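Local coordinates for putative Lipoprotein (Shewanella oneidensis, PDB 3U24) that is of unknown function but binds zinc and calcium ions, and belongs to the DUF885 family of the peptidase MA clan, which hints at a metallopeptidase-like fold, at residues I473-L478 with E508-R513; D479-I482 with G486-E489. One frame throughout, in Å; residues are numbered along the deposited sequence.

Interaction 1 of 2, residues I473-L478 with E508-R513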
loop_
_atom_site.group_PDB
_atom_site.type_symbol
_atom_site.label_atom_id
_atom_site.label_comp_id
_atom_site.label_asym_id
_atom_site.label_seq_id
_atom_site.Cartn_x
_atom_site.Cartn_y
_atom_site.Cartn_z
ATOM N N ILE A 473 -2.485 11.146 10.476
ATOM C CA ILE A 473 -3.142 12.432 10.280
ATOM C C ILE A 473 -2.283 13.333 9.356
ATOM O O ILE A 473 -2.782 13.848 8.325
ATOM C CB ILE A 473 -3.423 13.136 11.640
ATOM C CG1 ILE A 473 -4.349 12.253 12.532
ATOM C CG2 ILE A 473 -4.044 14.501 11.425
ATOM C CD1 ILE A 473 -4.478 12.741 13.977
ATOM N N CYS A 474 -1.005 13.492 9.707
ATOM C CA CYS A 474 -0.128 14.341 8.930
ATOM C C CYS A 474 0.200 13.783 7.544
ATOM O O CYS A 474 0.490 14.556 6.631
ATOM C CB CYS A 474 1.130 14.732 9.713
ATOM S SG CYS A 474 0.756 15.715 11.217
ATOM N N ASN A 475 0.104 12.477 7.343
ATOM C CA ASN A 475 0.232 11.919 5.979
ATOM C C ASN A 475 -0.832 12.503 5.041
ATOM O O ASN A 475 -0.534 12.764 3.870
ATOM C CB ASN A 475 0.079 10.392 5.949
ATOM C CG ASN A 475 1.359 9.641 6.313
ATOM O OD1 ASN A 475 2.459 10.196 6.399
ATOM N ND2 ASN A 475 1.212 8.333 6.477
ATOM N N THR A 476 -2.064 12.676 5.561
ATOM C CA THR A 476 -3.190 13.210 4.822
ATOM C C THR A 476 -3.009 14.692 4.558
ATOM O O THR A 476 -3.178 15.148 3.433
ATOM C CB THR A 476 -4.535 12.940 5.561
ATOM O OG1 THR A 476 -4.795 11.552 5.487
ATOM C CG2 THR A 476 -5.727 13.675 4.955
ATOM N N ILE A 477 -2.662 15.439 5.585
ATOM C CA ILE A 477 -2.364 16.874 5.429
ATOM C C ILE A 477 -1.290 17.114 4.350
ATOM O O ILE A 477 -1.433 17.973 3.461
ATOM C CB ILE A 477 -1.962 17.486 6.777
ATOM C CG1 ILE A 477 -3.134 17.359 7.736
ATOM C CG2 ILE A 477 -1.566 18.961 6.661
ATOM C CD1 ILE A 477 -2.849 17.863 9.123
ATOM N N LEU A 478 -0.238 16.335 4.416
ATOM C CA LEU A 478 0.892 16.480 3.534
ATOM C C LEU A 478 0.498 16.172 2.099
ATOM O O LEU A 478 0.755 16.970 1.166
ATOM C CB LEU A 478 2.005 15.530 3.980
ATOM C CG LEU A 478 3.232 15.405 3.063
ATOM C CD1 LEU A 478 4.222 16.473 3.433
ATOM C CD2 LEU A 478 3.949 14.063 3.187
ATOM N N GLU A 508 12.041 13.669 5.061
ATOM C CA GLU A 508 12.536 13.755 3.693
ATOM C C GLU A 508 11.961 12.613 2.846
ATOM O O GLU A 508 11.569 12.840 1.712
ATOM C CB GLU A 508 14.071 13.709 3.620
ATOM C CG GLU A 508 14.821 15.040 3.587
ATOM C CD GLU A 508 16.374 14.862 3.601
ATOM O OE1 GLU A 508 16.865 13.691 3.569
ATOM O OE2 GLU A 508 17.121 15.882 3.651
ATOM N N GLY A 509 11.973 11.401 3.372
ATOM C CA GLY A 509 11.393 10.255 2.707
ATOM C C GLY A 509 9.917 10.478 2.372
ATOM O O GLY A 509 9.451 10.131 1.277
ATOM N N LYS A 510 9.191 11.090 3.298
ATOM C CA LYS A 510 7.790 11.390 3.083
ATOM C C LYS A 510 7.555 12.436 2.005
ATOM O O LYS A 510 6.675 12.271 1.162
ATOM C CB LYS A 510 7.139 11.822 4.378
ATOM C CG LYS A 510 6.817 10.678 5.307
ATOM C CD LYS A 510 5.588 9.900 4.845
ATOM C CE LYS A 510 5.339 8.710 5.776
ATOM N NZ LYS A 510 4.920 9.152 7.147
ATOM N N TRP A 511 8.359 13.492 1.994
ATOM C CA TRP A 511 8.286 14.461 0.919
ATOM C C TRP A 511 8.470 13.795 -0.448
ATOM O O TRP A 511 7.657 13.988 -1.363
ATOM C CB TRP A 511 9.336 15.552 1.133
ATOM C CG TRP A 511 9.588 16.380 -0.086
ATOM C CD1 TRP A 511 10.668 16.306 -0.950
ATOM C CD2 TRP A 511 8.726 17.431 -0.643
ATOM N NE1 TRP A 511 10.531 17.224 -1.981
ATOM C CE2 TRP A 511 9.403 17.930 -1.843
ATOM C CE3 TRP A 511 7.533 18.019 -0.255
ATOM C CZ2 TRP A 511 8.875 18.939 -2.609
ATOM C CZ3 TRP A 511 7.004 19.029 -1.045
ATOM C CH2 TRP A 511 7.663 19.490 -2.181
ATOM N N ARG A 512 9.544 13.020 -0.587
ATOM C CA ARG A 512 9.828 12.326 -1.832
ATOM C C ARG A 512 8.663 11.448 -2.289
ATOM O O ARG A 512 8.271 11.468 -3.444
ATOM C CB ARG A 512 11.084 11.463 -1.709
ATOM C CG ARG A 512 11.514 10.831 -3.039
ATOM C CD ARG A 512 12.789 9.989 -2.890
ATOM N NE ARG A 512 13.415 9.646 -4.186
ATOM C CZ ARG A 512 13.320 8.461 -4.795
ATOM N NH1 ARG A 512 12.615 7.462 -4.239
ATOM N NH2 ARG A 512 13.936 8.268 -5.972
ATOM N N ARG A 513 8.117 10.685 -1.365
ATOM C CA ARG A 513 7.003 9.791 -1.661
ATOM C C ARG A 513 5.766 10.576 -2.184
ATOM O O ARG A 513 5.088 10.137 -3.136
ATOM C CB ARG A 513 6.684 8.991 -0.406
ATOM C CG ARG A 513 5.535 8.022 -0.513
ATOM C CD ARG A 513 5.555 7.142 0.725
ATOM N NE ARG A 513 4.326 6.385 0.865
ATOM C CZ ARG A 513 4.004 5.659 1.933
ATOM N NH1 ARG A 513 4.843 5.584 2.974
ATOM N NH2 ARG A 513 2.831 5.020 1.954
#
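The CD2 methyl of Leu-478 rests on the root of Lys-510, 3.8 Å from its backbone O, with CD2 also 4.1 Å from CB of the lysine. Leu-478 starts out toward the facing helix, and CG anti to the backbone N (chi1 173°) puts CD2 against the first part of Lys-510; a branched leucine suits the place because it also touches Ala-492 and Leu-495 of helix 489-499. Further out along the same lysine the contact turns polar. Lys-510 is bent at chi2 and chi4, which brings NZ round to OD1 of Asn-475 at 2.8 Å; the two side chains cross at about a right angle. The ammonium group lies in the carbonyl plane on a lone pair of OD1, at a C=O...N angle of 130°, and CE comes alongside at 3.3 Å from OD1. An amide suits this place because it is short, neutral and offers a carbonyl oxygen, from a buried position, to the end of a long cation. An alanine here, which has no OD1, would probably leave the Lys-510 ammonium without this partner and let the end of its chain turn. The contact thus packs helix 459-485 against helix 504-516 through one apolar and one polar touch along a single lysine, while Tyr-524 of helix 523-542 and Leu-521 touch Asn-475, and helix 260-289 packs against Ile-473, Thr-476 and Ile-477.

Interaction 2 of 2, residues D479-I482 with G486-E489. With CA (calcium ion), chain R.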
loop_
_atom_site.group_PDB
_atom_site.type_symbol
_atom_site.label_atom_id
_atom_site.label_comp_id
_atom_site.label_asym_id
_atom_site.label_seq_id
_atom_site.Cartn_x
_atom_site.Cartn_y
_atom_site.Cartn_z
ATOM N N ASP A 479 -0.142 15.019 1.906
ATOM C CA ASP A 479 -0.431 14.590 0.537
ATOM C C ASP A 479 -1.364 15.589 -0.158
ATOM O O ASP A 479 -1.119 16.004 -1.300
ATOM C CB ASP A 479 -0.993 13.180 0.477
ATOM C CG ASP A 479 -1.011 12.622 -0.950
ATOM O OD1 ASP A 479 0.083 12.255 -1.476
ATOM O OD2 ASP A 479 -2.127 12.516 -1.529
ATOM N N TYR A 480 -2.389 16.008 0.572
ATOM C CA TYR A 480 -3.381 16.936 0.077
ATOM C C TYR A 480 -2.774 18.300 -0.158
ATOM O O TYR A 480 -2.957 18.888 -1.224
ATOM C CB TYR A 480 -4.560 17.025 1.068
ATOM C CG TYR A 480 -5.715 17.883 0.596
ATOM C CD1 TYR A 480 -6.700 17.367 -0.240
ATOM C CD2 TYR A 480 -5.804 19.219 0.949
ATOM C CE1 TYR A 480 -7.764 18.173 -0.701
ATOM C CE2 TYR A 480 -6.848 20.027 0.496
ATOM C CZ TYR A 480 -7.842 19.501 -0.311
ATOM O OH TYR A 480 -8.894 20.315 -0.755
ATOM N N SER A 481 -2.047 18.811 0.832
ATOM C CA SER A 481 -1.504 20.163 0.722
ATOM C C SER A 481 -0.502 20.297 -0.418
ATOM O O SER A 481 -0.479 21.311 -1.076
ATOM C CB SER A 481 -0.935 20.650 2.043
ATOM O OG SER A 481 -1.944 20.529 3.053
ATOM N N ILE A 482 0.283 19.265 -0.659
ATOM C CA ILE A 482 1.260 19.265 -1.747
ATOM C C ILE A 482 0.562 19.320 -3.113
ATOM O O ILE A 482 0.872 20.151 -3.934
ATOM C CB ILE A 482 2.177 18.018 -1.640
ATOM C CG1 ILE A 482 3.178 18.227 -0.509
ATOM C CG2 ILE A 482 2.931 17.742 -2.950
ATOM C CD1 ILE A 482 4.019 16.990 -0.212
ATOM N N GLY A 486 -0.294 23.661 -2.957
ATOM C CA GLY A 486 1.074 24.159 -3.203
ATOM C C GLY A 486 2.024 24.169 -2.004
ATOM O O GLY A 486 2.877 25.022 -1.925
HETATM N N MSE A 487 1.908 23.223 -1.076
HETATM C CA MSE A 487 2.835 23.180 0.073
HETATM C C MSE A 487 4.259 22.970 -0.440
HETATM O O MSE A 487 4.476 22.161 -1.343
HETATM C CB MSE A 487 2.440 22.057 1.035
HETATM C CG MSE A 487 3.436 21.724 2.127
HETATM SE SE MSE A 487 2.776 20.371 3.364
HETATM C CE MSE A 487 1.830 21.500 4.637
ATOM N N THR A 488 5.213 23.737 0.095
ATOM C CA THR A 488 6.617 23.647 -0.319
ATOM C C THR A 488 7.367 22.565 0.439
ATOM O O THR A 488 6.914 22.111 1.494
ATOM C CB THR A 488 7.366 24.939 0.012
ATOM O OG1 THR A 488 7.321 25.120 1.438
ATOM C CG2 THR A 488 6.726 26.165 -0.741
ATOM N N GLU A 489 8.552 22.210 -0.062
ATOM C CA GLU A 489 9.376 21.210 0.575
ATOM C C GLU A 489 9.657 21.588 2.033
ATOM O O GLU A 489 9.504 20.725 2.923
ATOM C CB GLU A 489 10.680 21.002 -0.197
ATOM C CG GLU A 489 11.610 19.934 0.392
ATOM C CD GLU A 489 12.823 19.611 -0.500
ATOM O OE1 GLU A 489 12.977 20.210 -1.590
ATOM O OE2 GLU A 489 13.661 18.762 -0.110
HETATM CA CA CA R . 15.076 18.506 -2.060
HETATM O O HOH W 1 -0.857 22.292 -5.461
HETATM O O HOH W 2 16.453 20.121 -0.648
HETATM O O HOH W 3 13.695 17.206 -3.447
#
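Ser-481 O receives a backbone bond from Met-487 N, six residues on, instead of the four-residue step of an alpha helix. The bond is nearly straight (3.1 Å from N to O, N-H...O 170°), yet the donor stands above the carbonyl plane, 50° out of it. Gly-486 N is as close to Ser-481 O but badly angled, and a water takes over: it accepts from Gly-486 N at 2.9 Å and donates to Ile-482 O, bridging the opened turn. Glycine suits this spot because the chain leaves the helix here with positive phi. Met-487, present as selenomethionine, then folds back over Ser-481 and Ile-482. CG anti to its backbone N (chi1 169°) carries the chain back along the helix, and the bend at chi3 turns CE in beside Ser-481 CB, 3.9 Å away, while Met-487 CB meets Ile-482 CG1 at 4.2 Å. The hydroxyl of Ser-481 is engaged by Ile-477 O. Thr-488 caps the next helix, and Glu-489, extended, grips a calcium ion through both oxygens (OE2 2.4 Å, OE1 2.7 Å) beside two waters. The chemistry implies a helix end whose last carbonyls are met by a backbone N-H, a water and Arg-240, while the negative carboxylate just beyond is probably balanced by the calcium.

Overall arrangement
Followed from the N terminus, the chain reaches both contacts in helix 459-485: residues 473-478 take part in interaction 1 and the following turn, 479-482, in interaction 2. The chain then leaves the helix, and interaction 2 closes a short loop over its end at 486-489. Helix 489-499 follows, and after a further link helix 504-516 comes back to residues 473-478, closing the longer loop of interaction 1, within which interaction 2 lies entirely. The centres are 9 Å apart, and the ring of Trp-511 joins them by packing on Ile-482 and on the backbone from Met-487 to Glu-489. Three successive helices are thereby tied together, with a calcium ion held by Glu-489 at the start of helix 489-499.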